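Local coordinates for protein ML032222a iGluR (Mnemiopsis leidyi, PDB 4YKI) that binds glycine in the ligand-binding domain of a ctenophore ionotropic glutamate receptor, a glycine-activated ion channel subunit, at residues V116-G121 and D199-S204; L10-V15 and Y53-P58; E47-T52 and S226-H231; E176-G181 and H194-D199. All coordinates share one frame; numbering follows the deposited sequence. Where two conformers were deposited one is given.

Contact 1. Residues V116-G121 and D199-S204. With SO4 (sulfate ion), chain F.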
loop_
_atom_site.group_PDB
_atom_site.type_symbol
_atom_site.label_atom_id
_atom_site.label_comp_id
_atom_site.label_asym_id
_atom_site.label_seq_id
_atom_site.Cartn_x
_atom_site.Cartn_y
_atom_site.Cartn_z
ATOM N N VAL B 116 -22.039 6.692 0.356
ATOM C CA VAL B 116 -22.619 7.857 -0.301
ATOM C C VAL B 116 -24.135 7.752 -0.277
ATOM O O VAL B 116 -24.686 6.674 -0.153
ATOM C CB VAL B 116 -22.112 8.032 -1.765
ATOM C CG1 VAL B 116 -20.611 8.266 -1.784
ATOM C CG2 VAL B 116 -22.489 6.843 -2.627
ATOM N N VAL B 117 -24.779 8.898 -0.418
ATOM C CA VAL B 117 -26.213 9.028 -0.222
ATOM C C VAL B 117 -26.822 9.992 -1.244
ATOM O O VAL B 117 -26.235 11.028 -1.579
ATOM C CB VAL B 117 -26.544 9.495 1.239
ATOM C CG1 VAL B 117 -25.972 10.859 1.544
ATOM C CG2 VAL B 117 -28.047 9.450 1.510
ATOM N N LYS B 118 -28.018 9.648 -1.710
ATOM C CA LYS B 118 -28.862 10.584 -2.443
ATOM C C LYS B 118 -30.150 10.800 -1.669
ATOM O O LYS B 118 -30.798 9.847 -1.250
ATOM C CB LYS B 118 -29.160 10.058 -3.851
ATOM C CG LYS B 118 -30.108 10.932 -4.635
ATOM C CD LYS B 118 -30.199 10.540 -6.097
ATOM C CE LYS B 118 -31.337 11.292 -6.759
ATOM N NZ LYS B 118 -31.299 11.105 -8.223
ATOM N N GLY B 119 -30.487 12.056 -1.424
ATOM C CA GLY B 119 -31.710 12.392 -0.722
ATOM C C GLY B 119 -31.719 13.832 -0.259
ATOM O O GLY B 119 -30.720 14.353 0.238
ATOM N N GLU B 120 -32.881 14.460 -0.411
ATOM C CA GLU B 120 -33.134 15.753 0.192
ATOM C C GLU B 120 -33.601 15.557 1.643
ATOM O O GLU B 120 -33.992 14.445 2.043
ATOM C CB GLU B 120 -34.176 16.536 -0.618
ATOM C CG GLU B 120 -33.692 16.841 -2.053
ATOM C CD GLU B 120 -34.744 17.474 -2.964
ATOM O OE1 GLU B 120 -35.862 17.732 -2.499
ATOM O OE2 GLU B 120 -34.426 17.745 -4.142
ATOM N N GLY B 121 -33.528 16.627 2.432
ATOM C CA GLY B 121 -33.992 16.567 3.798
ATOM C C GLY B 121 -32.925 16.088 4.772
ATOM O O GLY B 121 -31.715 16.232 4.546
ATOM N N ASP B 199 -22.555 13.165 -10.501
ATOM C CA ASP B 199 -23.782 13.038 -9.705
ATOM C C ASP B 199 -23.779 14.099 -8.626
ATOM O O ASP B 199 -23.372 13.877 -7.486
ATOM C CB ASP B 199 -23.902 11.638 -9.107
ATOM C CG ASP B 199 -24.169 10.594 -10.160
ATOM O OD1 ASP B 199 -23.206 10.076 -10.760
ATOM O OD2 ASP B 199 -25.348 10.298 -10.418
ATOM N N CYS B 200 -24.264 15.277 -8.991
ATOM C CA CYS B 200 -24.170 16.428 -8.114
ATOM C C CYS B 200 -25.139 16.352 -6.940
ATOM O O CYS B 200 -25.030 17.139 -6.004
ATOM C CB CYS B 200 -24.408 17.717 -8.910
ATOM S SG CYS B 200 -23.342 17.922 -10.361
ATOM N N ASP B 201 -26.079 15.425 -6.999
ATOM C CA ASP B 201 -27.057 15.221 -5.936
ATOM C C ASP B 201 -26.702 13.987 -5.088
ATOM O O ASP B 201 -27.542 13.473 -4.356
ATOM C CB ASP B 201 -28.471 15.093 -6.537
ATOM C CG ASP B 201 -28.579 13.986 -7.584
ATOM O OD1 ASP B 201 -27.547 13.356 -7.903
ATOM O OD2 ASP B 201 -29.699 13.750 -8.108
ATOM N N VAL B 202 -25.460 13.516 -5.199
ATOM C CA VAL B 202 -24.957 12.440 -4.337
ATOM C C VAL B 202 -23.884 13.023 -3.431
ATOM O O VAL B 202 -22.967 13.711 -3.897
ATOM C CB VAL B 202 -24.403 11.281 -5.190
ATOM C CG1 VAL B 202 -23.658 10.278 -4.336
ATOM C CG2 VAL B 202 -25.534 10.584 -5.934
ATOM N N PHE B 203 -23.981 12.725 -2.135
ATOM C CA PHE B 203 -23.127 13.277 -1.092
ATOM C C PHE B 203 -22.522 12.178 -0.220
ATOM O O PHE B 203 -22.972 11.042 -0.240
ATOM C CB PHE B 203 -23.952 14.247 -0.215
ATOM C CG PHE B 203 -24.556 15.388 -0.990
ATOM C CD1 PHE B 203 -23.831 16.538 -1.194
ATOM C CD2 PHE B 203 -25.822 15.292 -1.548
ATOM C CE1 PHE B 203 -24.366 17.606 -1.936
ATOM C CE2 PHE B 203 -26.361 16.369 -2.279
ATOM C CZ PHE B 203 -25.620 17.493 -2.474
ATOM N N SER B 204 -21.512 12.528 0.552
ATOM C CA SER B 204 -20.880 11.594 1.469
ATOM C C SER B 204 -21.710 11.307 2.713
ATOM O O SER B 204 -22.468 12.165 3.194
ATOM C CB SER B 204 -19.546 12.164 1.926
ATOM O OG SER B 204 -18.711 12.377 0.829
HETATM S S SO4 F . -19.488 15.970 0.776
HETATM O O1 SO4 F . -20.081 16.343 2.058
HETATM O O2 SO4 F . -19.167 17.159 -0.010
HETATM O O3 SO4 F . -18.248 15.226 1.015
HETATM O O4 SO4 F . -20.444 15.166 0.039
HETATM O O HOH W 1 -29.803 14.386 -3.142
#
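Val116 and Val202 touch where two antiparallel strands of the mixed sheet run together, part of the second lobe of the clamshell-shaped, periplasmic-binding-protein-like domain of glutamate receptors. Val116 CB lies 3.7 Å from Val202 CG1, the two side chains crossing obliquely, and Val116 CA gives a C-H to Phe203 O. Leu178 of helix 171-179 packs against both valines. Val117 forms the hydrogen-bonded pair with Phe203. Its N reaches Phe203 O at 2.8 Å, nearly along the C=O axis, and Phe203 N returns a straighter bond to Val117 O, 169° at the hydrogen. With CG1 set between its own backbone N and carbonyl carbon (chi1 62°), Val117 directs that methyl to Phe203, 4.3 Å from its CB. Lys118 goes to the other face, CG anti to the backbone N (chi1 176°) and the chain extended beyond it, passing Asp201 O with CG and ending with NZ 3.1 Å from Asp201 OD2. That salt bridge meets the carboxylate from above its plane; the stronger partner of NZ is Arg179 O, outside these strands. Past Lys118 a water bridges Gly119 N and Asp201 O. At the other end of the pairing a sulfate ion, probably from the crystallisation liquor, sits against Ser204: Ser204 N donates to its O4 at 2.9 Å and Ser204 OG to its O3.

Contact 2. Residues L10-V15 and Y53-P58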
loop_
_atom_site.group_PDB
_atom_site.type_symbol
_atom_site.label_atom_id
_atom_site.label_comp_id
_atom_site.label_asym_id
_atom_site.label_seq_id
_atom_site.Cartn_x
_atom_site.Cartn_y
_atom_site.Cartn_z
ATOM N N LEU B 10 -0.803 -16.552 -20.139
ATOM C CA LEU B 10 -1.548 -16.351 -18.919
ATOM C C LEU B 10 -3.038 -16.146 -19.178
ATOM O O LEU B 10 -3.427 -15.412 -20.067
ATOM C CB LEU B 10 -0.997 -15.157 -18.135
ATOM C CG LEU B 10 0.458 -15.211 -17.652
ATOM C CD1 LEU B 10 0.772 -14.001 -16.768
ATOM C CD2 LEU B 10 0.749 -16.531 -16.924
ATOM N N ARG B 11 -3.854 -16.788 -18.355
ATOM C CA ARG B 11 -5.280 -16.548 -18.300
ATOM C C ARG B 11 -5.513 -15.598 -17.140
ATOM O O ARG B 11 -5.165 -15.918 -16.002
ATOM C CB ARG B 11 -6.044 -17.863 -18.116
ATOM C CG ARG B 11 -5.887 -18.890 -19.268
ATOM C CD ARG B 11 -4.663 -19.840 -19.167
ATOM N NE ARG B 11 -4.490 -20.269 -17.796
ATOM C CZ ARG B 11 -5.204 -21.192 -17.168
ATOM N NH1 ARG B 11 -6.070 -21.954 -17.827
ATOM N NH2 ARG B 11 -5.017 -21.354 -15.861
ATOM N N LEU B 12 -6.066 -14.436 -17.431
ATOM C CA LEU B 12 -6.203 -13.366 -16.440
ATOM C C LEU B 12 -7.657 -13.144 -16.088
ATOM O O LEU B 12 -8.476 -12.864 -16.966
ATOM C CB LEU B 12 -5.600 -12.061 -16.975
ATOM C CG LEU B 12 -4.121 -12.155 -17.373
ATOM C CD1 LEU B 12 -3.676 -10.810 -17.944
ATOM C CD2 LEU B 12 -3.256 -12.570 -16.193
ATOM N N GLY B 13 -8.007 -13.295 -14.816
ATOM C CA GLY B 13 -9.362 -13.017 -14.378
ATOM C C GLY B 13 -9.618 -11.528 -14.343
ATOM O O GLY B 13 -8.794 -10.770 -13.808
ATOM N N SER B 14 -10.761 -11.106 -14.852
ATOM C CA SER B 14 -11.143 -9.712 -14.791
ATOM C C SER B 14 -12.631 -9.566 -15.074
ATOM O O SER B 14 -13.293 -10.515 -15.531
ATOM C CB SER B 14 -10.327 -8.850 -15.780
ATOM O OG SER B 14 -10.306 -7.491 -15.367
ATOM N N VAL B 15 -13.133 -8.374 -14.776
ATOM C CA VAL B 15 -14.478 -7.940 -15.129
ATOM C C VAL B 15 -14.422 -6.438 -15.382
ATOM O O VAL B 15 -13.478 -5.776 -14.973
ATOM C CB VAL B 15 -15.524 -8.202 -14.012
ATOM C CG1 VAL B 15 -15.718 -9.663 -13.762
ATOM C CG2 VAL B 15 -15.193 -7.473 -12.712
ATOM N N TYR B 53 -1.455 -13.331 -23.243
ATOM C CA TYR B 53 -2.515 -13.431 -22.261
ATOM C C TYR B 53 -3.882 -13.360 -22.911
ATOM O O TYR B 53 -4.032 -12.994 -24.086
ATOM C CB TYR B 53 -2.383 -12.315 -21.192
ATOM C CG TYR B 53 -2.477 -10.925 -21.766
ATOM C CD1 TYR B 53 -1.361 -10.310 -22.304
ATOM C CD2 TYR B 53 -3.689 -10.257 -21.828
ATOM C CE1 TYR B 53 -1.433 -9.071 -22.872
ATOM C CE2 TYR B 53 -3.774 -8.997 -22.405
ATOM C CZ TYR B 53 -2.634 -8.412 -22.931
ATOM O OH TYR B 53 -2.661 -7.177 -23.517
ATOM N N GLU B 54 -4.878 -13.731 -22.124
ATOM C CA GLU B 54 -6.278 -13.501 -22.437
ATOM C C GLU B 54 -6.983 -13.203 -21.136
ATOM O O GLU B 54 -6.492 -13.559 -20.070
ATOM C CB GLU B 54 -6.904 -14.724 -23.109
ATOM C CG GLU B 54 -7.001 -15.945 -22.187
ATOM C CD GLU B 54 -7.490 -17.172 -22.907
ATOM O OE1 GLU B 54 -6.626 -17.951 -23.363
ATOM O OE2 GLU B 54 -8.725 -17.349 -23.015
ATOM N N TYR B 55 -8.155 -12.588 -21.223
ATOM C CA TYR B 55 -8.968 -12.309 -20.058
ATOM C C TYR B 55 -10.150 -13.265 -19.988
ATOM O O TYR B 55 -10.789 -13.539 -21.010
ATOM C CB TYR B 55 -9.464 -10.868 -20.107
ATOM C CG TYR B 55 -8.406 -9.787 -20.009
ATOM C CD1 TYR B 55 -7.778 -9.508 -18.803
ATOM C CD2 TYR B 55 -8.058 -9.025 -21.110
ATOM C CE1 TYR B 55 -6.838 -8.512 -18.707
ATOM C CE2 TYR B 55 -7.112 -8.024 -21.026
ATOM C CZ TYR B 55 -6.518 -7.760 -19.817
ATOM O OH TYR B 55 -5.605 -6.732 -19.693
ATOM N N ILE B 56 -10.442 -13.745 -18.794
ATOM C CA ILE B 56 -11.546 -14.677 -18.544
ATOM C C ILE B 56 -12.401 -14.104 -17.417
ATOM O O ILE B 56 -11.924 -13.857 -16.301
ATOM C CB ILE B 56 -11.043 -16.081 -18.148
ATOM C CG1 ILE B 56 -10.187 -16.651 -19.297
ATOM C CG2 ILE B 56 -12.222 -17.029 -17.757
ATOM C CD1 ILE B 56 -9.737 -18.077 -19.143
ATOM N N GLN B 57 -13.673 -13.876 -17.730
ATOM C CA GLN B 57 -14.616 -13.393 -16.738
ATOM C C GLN B 57 -15.350 -14.542 -16.080
ATOM O O GLN B 57 -15.699 -15.506 -16.730
ATOM C CB GLN B 57 -15.633 -12.471 -17.396
ATOM C CG GLN B 57 -15.038 -11.340 -18.181
ATOM C CD GLN B 57 -16.070 -10.305 -18.518
ATOM O OE1 GLN B 57 -16.658 -9.682 -17.629
ATOM N NE2 GLN B 57 -16.315 -10.111 -19.812
ATOM N N PRO B 58 -15.633 -14.438 -14.780
ATOM C CA PRO B 58 -16.444 -15.481 -14.149
ATOM C C PRO B 58 -17.877 -15.410 -14.644
ATOM O O PRO B 58 -18.416 -14.316 -14.816
ATOM C CB PRO B 58 -16.378 -15.136 -12.663
ATOM C CG PRO B 58 -16.220 -13.659 -12.657
ATOM C CD PRO B 58 -15.333 -13.342 -13.849
#
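The Tyr55 ring is met obliquely by Leu12 CB, 3.8 Å from its CD1, and by Ser14 CB, while Tyr53 CD2 lies over one face, offset toward the rim. Leu12 CD1 in turn approaches the Tyr53 ring obliquely and comes within 3.8 Å of Tyr53 CB. These groups line one side of two neighbouring strands in the three-stranded parallel sheet of the first lobe, where strand 9-13 is central and 52-56 an outer strand, joined by a right-handed crossover through helix 37-49. That helix covers the aromatic side: Val42 touches both Leu12 and Tyr55, and Asn39 bonds the Tyr55 hydroxyl. Tyr53 holds CG between its backbone N and carbonyl carbon (chi1 61°), which starts the ring out beside Leu12. The backbone bonds alternate in the parallel pattern: Glu54 N to Leu10 O at 3.0 Å, Leu12 N to Glu54 O, Ile56 N to Leu12 O at 2.8 Å, then a weak Ser14 N to Ile56 O at 3.3 Å. On the opposite side Arg11 and Ile56 lie side by side, pointing the same way, so that Ile56 CD1 rests on Arg11 CB; the guanidinium goes on to Asp86. Beyond the strands Ser14 O is buried without a hydrogen-bond partner, with Gln57 CG against it. Val15 and Pro58 cross at about a right angle, Val15 CG1 being 3.7 Å from Pro58 CD.

Contact 3. Residues E47-T52 and S226-H231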
loop_
_atom_site.group_PDB
_atom_site.type_symbol
_atom_site.label_atom_id
_atom_site.label_comp_id
_atom_site.label_asym_id
_atom_site.label_seq_id
_atom_site.Cartn_x
_atom_site.Cartn_y
_atom_site.Cartn_z
ATOM N N GLU B 47 4.731 -6.982 -22.265
ATOM C CA GLU B 47 5.855 -6.572 -23.096
ATOM C C GLU B 47 7.183 -6.775 -22.391
ATOM O O GLU B 47 8.152 -7.209 -23.009
ATOM C CB GLU B 47 5.689 -5.119 -23.490
ATOM C CG GLU B 47 4.575 -4.960 -24.470
ATOM C CD GLU B 47 4.233 -3.529 -24.757
ATOM O OE1 GLU B 47 4.798 -2.620 -24.103
ATOM O OE2 GLU B 47 3.375 -3.326 -25.641
ATOM N N ASP B 48 7.221 -6.490 -21.095
ATOM C CA ASP B 48 8.458 -6.563 -20.347
ATOM C C ASP B 48 8.800 -7.993 -19.917
ATOM O O ASP B 48 9.974 -8.335 -19.804
ATOM C CB ASP B 48 8.381 -5.631 -19.133
ATOM C CG ASP B 48 8.330 -4.146 -19.522
ATOM O OD1 ASP B 48 8.584 -3.797 -20.699
ATOM O OD2 ASP B 48 8.028 -3.313 -18.645
ATOM N N LEU B 49 7.790 -8.829 -19.669
ATOM C CA LEU B 49 8.021 -10.174 -19.133
ATOM C C LEU B 49 7.876 -11.288 -20.165
ATOM O O LEU B 49 8.234 -12.435 -19.895
ATOM C CB LEU B 49 7.090 -10.433 -17.954
ATOM C CG LEU B 49 7.425 -9.608 -16.708
ATOM C CD1 LEU B 49 6.325 -9.636 -15.670
ATOM C CD2 LEU B 49 8.728 -10.118 -16.071
ATOM N N GLY B 50 7.343 -10.956 -21.338
ATOM C CA GLY B 50 7.361 -11.861 -22.473
ATOM C C GLY B 50 6.258 -12.892 -22.530
ATOM O O GLY B 50 6.427 -13.910 -23.201
ATOM N N PHE B 51 5.134 -12.646 -21.861
ATOM C CA PHE B 51 4.001 -13.565 -21.924
ATOM C C PHE B 51 2.926 -13.056 -22.869
ATOM O O PHE B 51 2.859 -11.867 -23.149
ATOM C CB PHE B 51 3.396 -13.847 -20.528
ATOM C CG PHE B 51 2.849 -12.622 -19.794
ATOM C CD1 PHE B 51 1.545 -12.173 -20.012
ATOM C CD2 PHE B 51 3.617 -11.943 -18.850
ATOM C CE1 PHE B 51 1.049 -11.086 -19.323
ATOM C CE2 PHE B 51 3.105 -10.840 -18.163
ATOM C CZ PHE B 51 1.829 -10.422 -18.398
ATOM N N THR B 52 2.110 -13.976 -23.368
ATOM C CA THR B 52 0.846 -13.621 -24.002
ATOM C C THR B 52 -0.264 -13.837 -22.983
ATOM O O THR B 52 -0.046 -14.443 -21.940
ATOM C CB THR B 52 0.574 -14.453 -25.256
ATOM O OG1 THR B 52 0.522 -15.838 -24.907
ATOM C CG2 THR B 52 1.647 -14.243 -26.291
ATOM N N SER B 226 6.996 -13.574 -7.700
ATOM C CA SER B 226 8.171 -12.742 -7.485
ATOM C C SER B 226 8.399 -11.752 -8.630
ATOM O O SER B 226 8.722 -10.587 -8.406
ATOM C CB SER B 226 9.409 -13.612 -7.261
ATOM O OG SER B 226 9.298 -14.341 -6.045
ATOM N N LEU B 227 8.234 -12.212 -9.862
ATOM C CA LEU B 227 8.346 -11.344 -11.033
ATOM C C LEU B 227 7.250 -10.294 -11.103
ATOM O O LEU B 227 7.514 -9.121 -11.365
ATOM C CB LEU B 227 8.350 -12.171 -12.313
ATOM C CG LEU B 227 9.654 -12.898 -12.586
ATOM C CD1 LEU B 227 9.485 -13.944 -13.679
ATOM C CD2 LEU B 227 10.719 -11.886 -12.979
ATOM N N ILE B 228 6.015 -10.700 -10.868
ATOM C CA ILE B 228 4.918 -9.741 -10.879
ATOM C C ILE B 228 5.125 -8.673 -9.797
ATOM O O ILE B 228 4.974 -7.474 -10.061
ATOM C CB ILE B 228 3.551 -10.449 -10.725
ATOM C CG1 ILE B 228 3.264 -11.332 -11.945
ATOM C CG2 ILE B 228 2.414 -9.432 -10.489
ATOM C CD1 ILE B 228 3.054 -10.569 -13.226
ATOM N N ASP B 229 5.516 -9.098 -8.596
ATOM C CA ASP B 229 5.763 -8.165 -7.489
ATOM C C ASP B 229 6.845 -7.147 -7.845
ATOM O O ASP B 229 6.684 -5.950 -7.633
ATOM C CB ASP B 229 6.164 -8.935 -6.224
ATOM C CG ASP B 229 5.004 -9.662 -5.564
ATOM O OD1 ASP B 229 3.836 -9.463 -5.961
ATOM O OD2 ASP B 229 5.301 -10.398 -4.609
ATOM N N SER B 230 7.952 -7.642 -8.379
ATOM C CA SER B 230 9.067 -6.775 -8.730
ATOM C C SER B 230 8.632 -5.713 -9.740
ATOM O O SER B 230 8.905 -4.521 -9.591
ATOM C CB SER B 230 10.229 -7.596 -9.299
ATOM O OG SER B 230 10.900 -8.322 -8.284
ATOM N N HIS B 231 7.942 -6.159 -10.779
ATOM C CA HIS B 231 7.556 -5.275 -11.858
ATOM C C HIS B 231 6.486 -4.280 -11.407
ATOM O O HIS B 231 6.533 -3.121 -11.797
ATOM C CB HIS B 231 7.162 -6.084 -13.093
ATOM C CG HIS B 231 8.348 -6.579 -13.859
ATOM N ND1 HIS B 231 8.651 -6.175 -15.144
ATOM C CD2 HIS B 231 9.282 -7.499 -13.532
ATOM C CE1 HIS B 231 9.719 -6.827 -15.571
ATOM N NE2 HIS B 231 10.132 -7.620 -14.602
HETATM O O HOH W 2 7.166 -4.414 -16.279
#
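Leu49 and His231 both carry CG anti to their own carbonyl carbon, beside the backbone N (chi1 -70° and -79°), and from there the two side chains reach toward each other, tip to tip. Leu49 CD2 arrives over one face of the imidazole, a CH-pi contact 3.6 Å from the ring centroid and 27° off its normal. It is displaced toward the rim, closest to His231 NE2 at 3.2 Å. The same methyl touches Leu227 CD2 at 4.1 Å, while Leu49 CD1 meets Ile228 CD1, the two side chains at about a right angle. Here the last turn of helix 37-49 docks against helix 225-238, which thereby packs on the first lobe of the ligand-binding clamshell; Leu45, one turn earlier, also touches His231. At the ring edge Asp48 CB stands 4.0 Å from His231 CE1. A water lies in the ring plane, 2.6 Å from His231 ND1, and donates to Asp48 OD2 at 2.7 Å. An alanine at His231 would probably leave Leu49 CD2 without the ring it covers and the water on Asp48 without its partner on helix 225-238.

Contact 4. Residues E176-G181 and H194-D199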
loop_
_atom_site.group_PDB
_atom_site.type_symbol
_atom_site.label_atom_id
_atom_site.label_comp_id
_atom_site.label_asym_id
_atom_site.label_seq_id
_atom_site.Cartn_x
_atom_site.Cartn_y
_atom_site.Cartn_z
ATOM N N GLU B 176 -27.528 2.468 -10.190
ATOM C CA GLU B 176 -28.910 2.707 -10.607
ATOM C C GLU B 176 -29.843 2.843 -9.405
ATOM O O GLU B 176 -30.756 3.671 -9.399
ATOM C CB GLU B 176 -29.387 1.562 -11.500
ATOM C CG GLU B 176 -30.856 1.647 -11.923
ATOM C CD GLU B 176 -31.322 0.418 -12.688
ATOM O OE1 GLU B 176 -30.527 -0.539 -12.833
ATOM O OE2 GLU B 176 -32.486 0.411 -13.144
ATOM N N THR B 177 -29.625 2.021 -8.390
ATOM C CA THR B 177 -30.416 2.074 -7.175
ATOM C C THR B 177 -30.111 3.352 -6.402
ATOM O O THR B 177 -31.047 4.042 -5.941
ATOM C CB THR B 177 -30.197 0.813 -6.304
ATOM O OG1 THR B 177 -30.531 -0.343 -7.074
ATOM C CG2 THR B 177 -31.083 0.852 -5.096
ATOM N N LEU B 178 -28.844 3.706 -6.287
ATOM C CA LEU B 178 -28.465 4.959 -5.650
ATOM C C LEU B 178 -29.131 6.156 -6.344
ATOM O O LEU B 178 -29.682 7.051 -5.688
ATOM C CB LEU B 178 -26.949 5.116 -5.693
ATOM C CG LEU B 178 -26.401 6.449 -5.193
ATOM C CD1 LEU B 178 -26.642 6.663 -3.709
ATOM C CD2 LEU B 178 -24.939 6.530 -5.507
ATOM N N ARG B 179 -29.089 6.180 -7.670
ATOM C CA ARG B 179 -29.649 7.295 -8.442
ATOM C C ARG B 179 -31.165 7.364 -8.312
ATOM O O ARG B 179 -31.766 8.432 -8.529
ATOM C CB ARG B 179 -29.220 7.194 -9.907
ATOM C CG ARG B 179 -27.773 7.566 -10.098
ATOM C CD ARG B 179 -27.287 7.361 -11.533
ATOM N NE ARG B 179 -25.935 7.864 -11.690
ATOM C CZ ARG B 179 -25.079 7.463 -12.631
ATOM N NH1 ARG B 179 -25.429 6.529 -13.507
ATOM N NH2 ARG B 179 -23.884 8.002 -12.677
ATOM N N GLY B 180 -31.787 6.256 -7.960
ATOM C CA GLY B 180 -33.208 6.256 -7.687
ATOM C C GLY B 180 -33.617 7.019 -6.445
ATOM O O GLY B 180 -34.813 7.311 -6.276
ATOM N N GLY B 181 -32.660 7.337 -5.577
ATOM C CA GLY B 181 -32.897 8.211 -4.437
ATOM C C GLY B 181 -33.212 7.526 -3.127
ATOM O O GLY B 181 -33.548 6.347 -3.087
ATOM N N HIS B 194 -14.612 7.951 -9.095
ATOM C CA HIS B 194 -14.622 7.996 -10.533
ATOM C C HIS B 194 -16.028 7.996 -11.118
ATOM O O HIS B 194 -16.366 8.822 -11.989
ATOM C CB HIS B 194 -13.857 6.818 -11.118
ATOM C CG HIS B 194 -13.937 6.787 -12.600
ATOM N ND1 HIS B 194 -13.214 7.651 -13.394
ATOM C CD2 HIS B 194 -14.739 6.089 -13.429
ATOM C CE1 HIS B 194 -13.525 7.437 -14.656
ATOM N NE2 HIS B 194 -14.451 6.497 -14.710
ATOM N N ASN B 195 -16.845 7.063 -10.648
ATOM C CA ASN B 195 -18.121 6.783 -11.272
ATOM C C ASN B 195 -19.242 7.758 -10.917
ATOM O O ASN B 195 -20.215 7.835 -11.655
ATOM C CB ASN B 195 -18.530 5.337 -10.993
ATOM C CG ASN B 195 -17.708 4.354 -11.789
ATOM O OD1 ASN B 195 -17.900 4.249 -12.995
ATOM N ND2 ASN B 195 -16.776 3.678 -11.158
ATOM N N LEU B 196 -19.093 8.505 -9.826
ATOM C CA LEU B 196 -20.157 9.414 -9.378
ATOM C C LEU B 196 -19.741 10.873 -9.516
ATOM O O LEU B 196 -20.380 11.761 -8.948
ATOM C CB LEU B 196 -20.540 9.074 -7.938
ATOM C CG LEU B 196 -21.080 7.659 -7.741
ATOM C CD1 LEU B 196 -21.314 7.373 -6.282
ATOM C CD2 LEU B 196 -22.340 7.411 -8.528
ATOM N N ILE B 197 -18.711 11.133 -10.318
ATOM C CA ILE B 197 -18.149 12.477 -10.462
ATOM C C ILE B 197 -19.160 13.540 -10.898
ATOM O O ILE B 197 -19.060 14.692 -10.468
ATOM C CB ILE B 197 -16.924 12.469 -11.433
ATOM C CG1 ILE B 197 -16.163 13.802 -11.366
ATOM C CG2 ILE B 197 -17.348 12.115 -12.852
ATOM C CD1 ILE B 197 -15.531 14.086 -10.022
ATOM N N SER B 198 -20.119 13.141 -11.727
ATOM C CA SER B 198 -21.139 14.051 -12.272
ATOM C C SER B 198 -22.521 13.869 -11.629
ATOM O O SER B 198 -23.541 14.352 -12.153
ATOM C CB SER B 198 -21.263 13.855 -13.782
ATOM O OG SER B 198 -21.849 12.600 -14.087
ATOM N N ASP B 199 -22.555 13.165 -10.501
ATOM C CA ASP B 199 -23.782 13.038 -9.705
ATOM C C ASP B 199 -23.779 14.099 -8.626
ATOM O O ASP B 199 -23.372 13.877 -7.486
ATOM C CB ASP B 199 -23.902 11.638 -9.107
ATOM C CG ASP B 199 -24.169 10.594 -10.160
ATOM O OD1 ASP B 199 -23.206 10.076 -10.760
ATOM O OD2 ASP B 199 -25.348 10.298 -10.418
HETATM O O HOH W 3 -21.437 6.678 -13.874
#
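Arg179 and Asp199 make the tight half of this contact, a side-on salt bridge in which two nitrogens grip two oxygens. Arg179 NE gives its hydrogen to Asp199 OD2 at 2.8 Å, on the syn side and 18° out of the carboxylate plane. Arg179 NH2 donates to Asp199 OD1 at 2.9 Å, almost straight at 177°; the oxygen offers its syn lone pair and lies in the guanidinium plane. The two flat groups are nearly coplanar, although the side chains as a whole cross at about a right angle. The arginine chain is extended from CG to NE, which carries NE out to the acid. An asparagine in place of Asp199, with no charge and one acceptor oxygen, would probably leave one of the two guanidinium N-H groups without its mate and the arginine without its counter-ion. In the fold, this pair joins the last part of helix 171-179 to the type I turn Leu196-Asp199 that follows helix 189-195, in the second lobe. Leu178 and Leu196 also meet tip to tip, CD2 to CD1 at 3.8 Å. Toward Asn195 the contact is looser, at a surface where Arg179 is exposed: Arg179 NH2 is 3.8 Å from Asn195 O, and a water links them, accepting from Arg179 NH2 at 3.0 Å and donating to Asn195 O at 2.8 Å.

Overall arrangement
The four contacts fall into two pairs on the two lobes. Contacts 1 and 4 have centres 8 Å apart and share Asp199; Val116 CG2 of contact 1 packs on Leu178 CD2 and Leu196 CD1 of contact 4. Contacts 2 and 3, with centres 16 Å apart, are joined where Leu10 N meets Thr52 O at 2.9 Å and Leu10 CD1 packs on Phe51 CD1. Contacts 1 and 3 lie on opposite sides of the chain's centre, their centres 42 Å apart. Bound glycine lies about 8 Å from the Val15 side chain of contact 2 and about 10 Å from that of Asn195 in contact 4; Val15 also touches the pocket residue Phe63.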